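Local coordinates for nuclease-like protein (Chaetomium thermophilum, PDB 6GRB) that is the N-terminal, nuclease-containing part of GEN1, a eukaryotic junction-resolving enzyme that binds metal ions and probably cleaves four-way DNA junctions and 5'-flaps, at residues Gly51-Pro55 against Glu312-Trp316; Leu60-Val65 against Leu106-Phe112. One frame throughout, in Å; residues are numbered along the deposited sequence.

Contact 1 of 2, residues Gly51-Pro55 against Glu312-Trp316; sequences GGSNP and ETFDW
Residues 51-55 form an irregular loop that bends back, Gly51 CA to Pro55 CA 6.4 Å, before helix 55-70 begins at Pro55; Asp315 (phi/psi 73/23) is the first of 312-316 to leave helical angles. Nearest in register are Ser53 and Phe314, CA atoms 4.8 Å apart. Gly51 and Gly52 both have positive phi, which glycine tolerates easily. The N-cap residue Asn54 (phi/psi 50/66) makes no side-chain capping bond, facing Thr313 instead, and precedes a proline suited to a helix's first turn. Small Ser53 (m) lets the backbones approach: its CB lies 3.2 Å from Thr313 O, and its OG donates a weak hydrogen bond to Asp315 OD1 (3.4 Å). Asn54 CG packs 3.5 Å from Thr313 CG2, while Thr313 OG1 bonds back to Phe309 O. The Phe314 ring brings CD1 to 3.7 Å from Ser53 O. This loop-to-helix-end packing joins the XPG N-terminal region to the end of helix 303-313, with Phe314 and Trp316 set edge-to-face against Phe61 of helix 55-70.

Contact 2 of 2, residues Leu60-Val65 against Leu106-Phe112; sequences LFYRFV and LIRLFGF
An aromatic cluster of Phe61, Phe64, Phe110 and Phe112 fills the junction between helix 55-70 and the end of helix 104-109. Residues 60-65 are regular helix. Segment 106-112 is helical to Leu109 and ends in a Schellman motif: Gly111, with phi/psi 66/30, suits the positive phi, and Gly111 N bonds to Arg108 O (2.6 Å) and Phe112 N to Ile107 O (2.8 Å). The nearest CA pairs are Phe64-Phe110 (7.4 Å) and Phe61-Leu106 (7.5 Å). Phe64 (m) points at the other segment. Its ring edge meets the face of Phe110 in a T-shaped pair (centroids 5.5 Å apart, planes at 81°), and its CB sits over that same ring, 3.6 Å from the centroid, as a CH-pi contact. Phe112 (m) turns its edge to the face of Phe64 (centroids 5.7 Å apart, planes at 70°), and Phe110 its edge to the face of Phe61 (t) in an offset pair (centroids 5.5 Å apart, planes at 75°). Flat, wide phenylalanine rings thus interlock at steep angles in a core of the PIN-like nuclease domain, where Phe64 also meets Phe76 of strand 73-78 in the central sheet. Branched aliphatic side chains fill in around the rings: Leu106 CD2 lies 3.9 Å from Phe64 CD2 and 4.4 Å from Leu60 CD2, and its CD1 4.0 Å from Phe61 CD2. Ile107 CG1 is 3.7 Å from Phe64 CE2. Val65 points its CA-to-CB bond away, yet CG2 comes within 3.7 Å of Phe110 CZ. Leu106 and Phe110 also pack on Leu306 of helix 303-313.

In the fold
The loop of contact 1 leads directly into helix 55-70, whose middle forms one side of contact 2. Helix 303-313 ends in contact 1 and flanks contact 2. Contact 1 lies at the surface, small and partly polar, made of backbone carbonyls and short side chains with one weak hydrogen bond, and the Phe314 ring near Ser53 O and Asn54 O; contact 2 is buried, larger and apolar, made of rings and aliphatic chains. They meet directly, as Phe314 CE2 lies 3.8 Å from Phe61 CG and Trp316 CH2 3.7 Å from Phe61 CE1, so the aromatic packing continues from the core to the outer contact. Both are away from the metal site of Asp141 and Asp143.

Contact 1 of 2, residues Gly51-Pro55 against Glu312-Trp316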
loop_
_atom_site.group_PDB
_atom_site.type_symbol
_atom_site.label_atom_id
_atom_site.label_comp_id
_atom_site.label_asym_id
_atom_site.label_seq_id
_atom_site.Cartn_x
_atom_site.Cartn_y
_atom_site.Cartn_z
ATOM N N GLY A 51 -14.339 19.587 -8.993
ATOM C CA GLY A 51 -14.333 19.961 -10.406
ATOM C C GLY A 51 -14.483 18.784 -11.354
ATOM O O GLY A 51 -14.174 17.634 -11.036
ATOM N N GLY A 52 -14.971 19.092 -12.560
ATOM C CA GLY A 52 -15.009 18.119 -13.638
ATOM C C GLY A 52 -16.099 17.068 -13.474
ATOM O O GLY A 52 -17.159 17.312 -12.894
ATOM N N SER A 53 -15.822 15.875 -14.003
ATOM C CA SER A 53 -16.722 14.730 -13.906
ATOM C C SER A 53 -16.017 13.608 -13.162
ATOM O O SER A 53 -14.886 13.241 -13.510
ATOM C CB SER A 53 -17.157 14.236 -15.288
ATOM O OG SER A 53 -17.644 15.310 -16.071
ATOM N N ASN A 54 -16.695 13.066 -12.139
ATOM C CA ASN A 54 -16.203 12.006 -11.262
ATOM C C ASN A 54 -14.809 12.315 -10.717
ATOM O O ASN A 54 -13.859 11.581 -11.027
ATOM C CB ASN A 54 -16.191 10.653 -11.989
ATOM C CG ASN A 54 -17.590 10.181 -12.395
ATOM O OD1 ASN A 54 -18.285 10.867 -13.134
ATOM N ND2 ASN A 54 -17.979 8.993 -11.939
ATOM N N PRO A 55 -14.653 13.358 -9.885
ATOM C CA PRO A 55 -13.317 13.679 -9.370
ATOM C C PRO A 55 -12.770 12.639 -8.415
ATOM O O PRO A 55 -11.559 12.415 -8.418
ATOM C CB PRO A 55 -13.526 15.038 -8.689
ATOM C CG PRO A 55 -14.932 14.992 -8.214
ATOM C CD PRO A 55 -15.677 14.253 -9.312
ATOM N N GLU A 312 -16.063 8.613 -21.286
ATOM C CA GLU A 312 -17.386 8.504 -20.668
ATOM C C GLU A 312 -17.398 9.043 -19.245
ATOM O O GLU A 312 -18.378 9.674 -18.822
ATOM C CB GLU A 312 -17.876 7.053 -20.679
ATOM N N THR A 313 -16.324 8.819 -18.493
ATOM C CA THR A 313 -16.342 9.161 -17.075
ATOM C C THR A 313 -15.774 10.547 -16.781
ATOM O O THR A 313 -16.288 11.246 -15.904
ATOM C CB THR A 313 -15.583 8.099 -16.279
ATOM O OG1 THR A 313 -15.843 6.812 -16.854
ATOM C CG2 THR A 313 -16.027 8.115 -14.803
ATOM N N PHE A 314 -14.733 10.977 -17.483
ATOM C CA PHE A 314 -14.130 12.263 -17.170
ATOM C C PHE A 314 -14.563 13.342 -18.141
ATOM O O PHE A 314 -14.228 14.518 -17.940
ATOM C CB PHE A 314 -12.601 12.141 -17.152
ATOM C CG PHE A 314 -12.090 11.061 -16.235
ATOM C CD1 PHE A 314 -12.820 10.673 -15.110
ATOM C CD2 PHE A 314 -10.876 10.421 -16.495
ATOM C CE1 PHE A 314 -12.347 9.675 -14.262
ATOM C CE2 PHE A 314 -10.403 9.431 -15.648
ATOM C CZ PHE A 314 -11.135 9.057 -14.538
ATOM N N ASP A 315 -15.227 12.926 -19.196
ATOM C CA ASP A 315 -15.651 13.806 -20.238
ATOM C C ASP A 315 -14.475 14.252 -21.071
ATOM O O ASP A 315 -14.501 15.295 -21.660
ATOM C CB ASP A 315 -16.422 14.982 -19.694
ATOM C CG ASP A 315 -17.846 14.972 -20.136
ATOM O OD1 ASP A 315 -18.720 15.037 -19.285
ATOM O OD2 ASP A 315 -18.097 14.871 -21.332
ATOM N N TRP A 316 -13.413 13.474 -21.065
ATOM C CA TRP A 316 -12.257 13.747 -21.920
ATOM C C TRP A 316 -12.651 13.415 -23.361
ATOM O O TRP A 316 -12.243 12.409 -23.953
ATOM C CB TRP A 316 -11.028 12.961 -21.474
ATOM C CG TRP A 316 -10.501 13.351 -20.106
ATOM C CD1 TRP A 316 -10.989 14.329 -19.270
ATOM C CD2 TRP A 316 -9.390 12.767 -19.423
ATOM N NE1 TRP A 316 -10.252 14.379 -18.111
ATOM C CE2 TRP A 316 -9.258 13.435 -18.183
ATOM C CE3 TRP A 316 -8.494 11.739 -19.734
ATOM C CZ2 TRP A 316 -8.270 13.099 -17.255
ATOM C CZ3 TRP A 316 -7.508 11.414 -18.810
ATOM C CH2 TRP A 316 -7.405 12.098 -17.590
#

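Contact 2 of 2, residues Leu60-Val65 against Leu106-Phe112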
loop_
_atom_site.group_PDB
_atom_site.type_symbol
_atom_site.label_atom_id
_atom_site.label_comp_id
_atom_site.label_asym_id
_atom_site.label_seq_id
_atom_site.Cartn_x
_atom_site.Cartn_y
_atom_site.Cartn_z
ATOM N N LEU A 60 -8.227 8.581 -8.404
ATOM C CA LEU A 60 -7.850 7.169 -8.410
ATOM C C LEU A 60 -7.101 6.820 -9.695
ATOM O O LEU A 60 -6.068 6.147 -9.670
ATOM C CB LEU A 60 -9.117 6.320 -8.248
ATOM C CG LEU A 60 -8.997 4.893 -7.753
ATOM C CD1 LEU A 60 -8.720 4.904 -6.270
ATOM C CD2 LEU A 60 -10.244 4.096 -8.064
ATOM N N PHE A 61 -7.622 7.290 -10.832
ATOM C CA PHE A 61 -6.922 7.218 -12.110
ATOM C C PHE A 61 -5.486 7.747 -11.994
ATOM O O PHE A 61 -4.537 7.079 -12.411
ATOM C CB PHE A 61 -7.734 7.994 -13.167
ATOM C CG PHE A 61 -7.067 8.096 -14.509
ATOM C CD1 PHE A 61 -6.219 9.151 -14.798
ATOM C CD2 PHE A 61 -7.291 7.142 -15.489
ATOM C CE1 PHE A 61 -5.593 9.242 -16.030
ATOM C CE2 PHE A 61 -6.660 7.226 -16.713
ATOM C CZ PHE A 61 -5.814 8.270 -16.984
ATOM N N TYR A 62 -5.309 8.941 -11.415
ATOM C CA TYR A 62 -3.976 9.529 -11.338
ATOM C C TYR A 62 -3.052 8.717 -10.421
ATOM O O TYR A 62 -1.885 8.506 -10.756
ATOM C CB TYR A 62 -4.073 10.997 -10.910
ATOM C CG TYR A 62 -4.568 11.930 -12.004
ATOM C CD1 TYR A 62 -3.840 12.101 -13.180
ATOM C CD2 TYR A 62 -5.751 12.645 -11.859
ATOM C CE1 TYR A 62 -4.270 12.940 -14.184
ATOM C CE2 TYR A 62 -6.200 13.501 -12.866
ATOM C CZ TYR A 62 -5.449 13.641 -14.029
ATOM O OH TYR A 62 -5.875 14.491 -15.029
ATOM N N ARG A 63 -3.563 8.195 -9.301
ATOM C CA ARG A 63 -2.764 7.286 -8.471
ATOM C C ARG A 63 -2.374 6.004 -9.212
ATOM O O ARG A 63 -1.314 5.434 -8.942
ATOM C CB ARG A 63 -3.516 6.915 -7.186
ATOM C CG ARG A 63 -3.929 8.098 -6.333
ATOM C CD ARG A 63 -2.978 8.347 -5.183
ATOM N NE ARG A 63 -3.289 9.600 -4.492
ATOM C CZ ARG A 63 -2.902 9.872 -3.247
ATOM N NH1 ARG A 63 -2.197 8.966 -2.574
ATOM N NH2 ARG A 63 -3.223 11.036 -2.675
ATOM N N PHE A 64 -3.225 5.521 -10.122
ATOM C CA PHE A 64 -2.896 4.317 -10.884
ATOM C C PHE A 64 -1.766 4.588 -11.878
ATOM O O PHE A 64 -0.898 3.727 -12.091
ATOM C CB PHE A 64 -4.139 3.779 -11.607
ATOM C CG PHE A 64 -5.137 3.122 -10.705
ATOM C CD1 PHE A 64 -4.984 3.153 -9.328
ATOM C CD2 PHE A 64 -6.224 2.431 -11.232
ATOM C CE1 PHE A 64 -5.898 2.529 -8.494
ATOM C CE2 PHE A 64 -7.151 1.785 -10.390
ATOM C CZ PHE A 64 -6.996 1.847 -9.024
ATOM N N VAL A 65 -1.772 5.776 -12.499
ATOM C CA VAL A 65 -0.662 6.200 -13.354
ATOM C C VAL A 65 0.612 6.344 -12.530
ATOM O O VAL A 65 1.709 5.965 -12.975
ATOM C CB VAL A 65 -1.005 7.516 -14.086
ATOM C CG1 VAL A 65 0.108 7.913 -15.079
ATOM C CG2 VAL A 65 -2.347 7.425 -14.792
ATOM N N LEU A 106 -11.706 0.097 -13.756
ATOM C CA LEU A 106 -10.481 0.866 -13.968
ATOM C C LEU A 106 -9.242 0.069 -13.571
ATOM O O LEU A 106 -8.189 0.204 -14.208
ATOM C CB LEU A 106 -10.550 2.196 -13.201
ATOM C CG LEU A 106 -9.440 3.218 -13.497
ATOM C CD1 LEU A 106 -9.553 3.849 -14.916
ATOM C CD2 LEU A 106 -9.387 4.289 -12.414
ATOM N N ILE A 107 -9.352 -0.757 -12.520
ATOM C CA ILE A 107 -8.271 -1.658 -12.142
ATOM C C ILE A 107 -7.905 -2.584 -13.298
ATOM O O ILE A 107 -6.724 -2.756 -13.625
ATOM C CB ILE A 107 -8.651 -2.451 -10.882
ATOM C CG1 ILE A 107 -8.704 -1.503 -9.675
ATOM C CG2 ILE A 107 -7.652 -3.593 -10.666
ATOM C CD1 ILE A 107 -9.236 -2.143 -8.396
ATOM N N ARG A 108 -8.901 -3.200 -13.923
ATOM C CA ARG A 108 -8.633 -4.102 -15.046
ATOM C C ARG A 108 -7.991 -3.352 -16.208
ATOM O O ARG A 108 -6.954 -3.773 -16.731
ATOM C CB ARG A 108 -9.928 -4.792 -15.503
ATOM N N LEU A 109 -8.579 -2.208 -16.593
ATOM C CA LEU A 109 -8.069 -1.412 -17.704
ATOM C C LEU A 109 -6.586 -1.090 -17.558
ATOM O O LEU A 109 -5.876 -1.013 -18.565
ATOM C CB LEU A 109 -8.883 -0.128 -17.837
ATOM C CG LEU A 109 -10.280 -0.329 -18.434
ATOM C CD1 LEU A 109 -11.052 0.967 -18.488
ATOM C CD2 LEU A 109 -10.148 -0.955 -19.823
ATOM N N PHE A 110 -6.100 -0.912 -16.326
ATOM C CA PHE A 110 -4.693 -0.653 -16.071
ATOM C C PHE A 110 -3.887 -1.943 -15.970
ATOM O O PHE A 110 -2.687 -1.888 -15.699
ATOM C CB PHE A 110 -4.515 0.166 -14.776
ATOM C CG PHE A 110 -4.496 1.661 -14.974
ATOM C CD1 PHE A 110 -5.679 2.375 -15.091
ATOM C CD2 PHE A 110 -3.294 2.355 -15.030
ATOM C CE1 PHE A 110 -5.665 3.748 -15.288
ATOM C CE2 PHE A 110 -3.267 3.726 -15.187
ATOM C CZ PHE A 110 -4.455 4.427 -15.318
ATOM N N GLY A 111 -4.514 -3.093 -16.181
ATOM C CA GLY A 111 -3.832 -4.360 -15.971
ATOM C C GLY A 111 -3.460 -4.633 -14.532
ATOM O O GLY A 111 -2.442 -5.285 -14.282
ATOM N N PHE A 112 -4.233 -4.129 -13.564
ATOM C CA PHE A 112 -3.950 -4.420 -12.164
ATOM C C PHE A 112 -4.913 -5.503 -11.704
ATOM O O PHE A 112 -5.808 -5.905 -12.430
ATOM C CB PHE A 112 -4.042 -3.161 -11.280
ATOM C CG PHE A 112 -3.010 -2.094 -11.599
ATOM C CD1 PHE A 112 -1.828 -2.406 -12.238
ATOM C CD2 PHE A 112 -3.229 -0.768 -11.238
ATOM C CE1 PHE A 112 -0.871 -1.413 -12.511
ATOM C CE2 PHE A 112 -2.280 0.239 -11.515
ATOM C CZ PHE A 112 -1.101 -0.090 -12.151
#